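Local coordinates for probable zinc protease (Pseudomonas aeruginosa, PDB 4NNZ) that serves as the PA0372 subunit of the heterodimeric M16-family zinc protease PA0371-PA0372, and probably contributes its metallopeptidase activity, at the interface of chains A and B. Numbering follows the deposited sequence. Chains: chain A/B, Probable zinc protease.

The interface of chains A and B. Residues chain A 44, 156, 159, 165; chain B 44, 154, 156-157, 159.
A:His159 and B:His159 meet tip to tip at the two-fold of the A-B pair, the tightest spot in the patch. CE1 of A:His159 lies 3.4 Å from NE2 of B:His159, and the two CE1 atoms are 3.7 Å apart. The imidazole planes are inclined by about 56°, so the tips meet without a parallel stack, and no hydrogen bond joins them. In each chain CG sits between the backbone N and the carbonyl carbon (chi1 53° in A, 56° in B), bringing one ring face against backbone of its own chain. The carbonyl O of B:Ser156 stands 3.1 Å above the centre of the B:His159 ring, with the carbonyl O of B:Pro154 at its edge, in plane; the carbonyl carbon of A:Ser156 lies toward the rim of the A:His159 ring. A small, flat imidazole suits such a close encounter.

Around this centre the packing is looser. A:Pro44 lays CB 4.0 Å from the N of B:Gly157, where glycine's lack of a side chain lets the rigid pyrrolidine approach the backbone. A:Pro44 and B:Pro44 come no nearer than 4.3 Å, CD to CD. Farther out, the broad indole of A:Trp165 reaches the carbonyl O of B:Pro154 with its benzo rim (CZ2, 4.1 Å), hiding little of itself. Since the native partner is PA0371, this homodimeric contact may reflect crystal packing. A:His159 and B:His159 each end a 3-10 helix, 157-159; A:Pro44 and B:Pro44 lie in the loop leading to helix 49-56, which carries the HXXEH zinc-binding motif.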
# COMPACT_ATOMS: atom_id res chain seq x y z
N PRO A 44 -1.20 6.31 -2.49
CA PRO A 44 -1.34 6.68 -1.09
C PRO A 44 -1.34 8.17 -0.88
O PRO A 44 -0.63 8.91 -1.50
CB PRO A 44 -0.12 6.06 -0.46
CG PRO A 44 0.18 4.92 -1.30
CD PRO A 44 -0.09 5.38 -2.68
N SER A 156 0.03 -5.34 -3.44
CA SER A 156 -0.93 -4.89 -4.44
C SER A 156 -1.85 -3.76 -4.06
O SER A 156 -1.97 -3.41 -2.95
CB SER A 156 -1.73 -6.05 -5.00
OG SER A 156 -2.73 -6.48 -4.13
N HIS A 159 -4.92 -3.62 -1.23
CA HIS A 159 -4.96 -3.25 0.15
C HIS A 159 -5.69 -1.99 0.42
O HIS A 159 -6.11 -1.78 1.53
CB HIS A 159 -3.62 -3.30 0.86
CG HIS A 159 -2.54 -2.53 0.20
ND1 HIS A 159 -2.64 -1.20 -0.10
CD2 HIS A 159 -1.29 -2.90 -0.17
CE1 HIS A 159 -1.52 -0.79 -0.66
NE2 HIS A 159 -0.68 -1.80 -0.71
N TRP A 165 -8.94 6.24 2.95
CA TRP A 165 -8.54 6.48 4.32
C TRP A 165 -8.94 7.88 4.74
O TRP A 165 -8.92 8.78 3.96
CB TRP A 165 -7.05 6.26 4.49
CG TRP A 165 -6.53 4.91 4.15
CD1 TRP A 165 -5.73 4.61 3.12
CD2 TRP A 165 -6.72 3.71 4.86
NE1 TRP A 165 -5.41 3.31 3.12
CE2 TRP A 165 -6.01 2.72 4.19
CE3 TRP A 165 -7.45 3.37 5.98
CZ2 TRP A 165 -6.01 1.43 4.61
CZ3 TRP A 165 -7.42 2.10 6.40
CH2 TRP A 165 -6.72 1.14 5.71
N PRO B 44 0.93 1.90 -6.55
CA PRO B 44 1.04 0.46 -6.63
C PRO B 44 1.09 -0.04 -8.04
O PRO B 44 0.48 0.49 -8.92
CB PRO B 44 -0.23 -0.02 -5.97
CG PRO B 44 -0.62 1.05 -5.09
CD PRO B 44 -0.18 2.32 -5.70
N PRO B 154 -0.07 0.10 7.20
CA PRO B 154 -1.23 -0.21 6.38
C PRO B 154 -1.71 0.90 5.46
O PRO B 154 -2.01 0.62 4.34
CB PRO B 154 -2.31 -0.47 7.41
CG PRO B 154 -1.60 -0.77 8.64
CD PRO B 154 -0.40 0.06 8.61
N SER B 156 -0.16 4.11 4.83
CA SER B 156 0.73 5.13 4.35
C SER B 156 1.72 4.64 3.31
O SER B 156 1.89 3.48 3.13
CB SER B 156 1.44 5.81 5.50
OG SER B 156 2.39 4.97 6.02
N GLY B 157 2.37 5.57 2.65
CA GLY B 157 3.29 5.30 1.57
C GLY B 157 4.49 4.49 1.98
O GLY B 157 5.11 3.84 1.19
N HIS B 159 4.73 1.82 3.34
CA HIS B 159 4.69 0.39 3.16
C HIS B 159 5.48 -0.08 1.97
O HIS B 159 5.90 -1.20 1.94
CB HIS B 159 3.31 -0.25 3.26
CG HIS B 159 2.27 0.32 2.35
ND1 HIS B 159 2.53 0.71 1.06
CD2 HIS B 159 0.95 0.51 2.53
CE1 HIS B 159 1.42 1.14 0.51
NE2 HIS B 159 0.45 1.04 1.38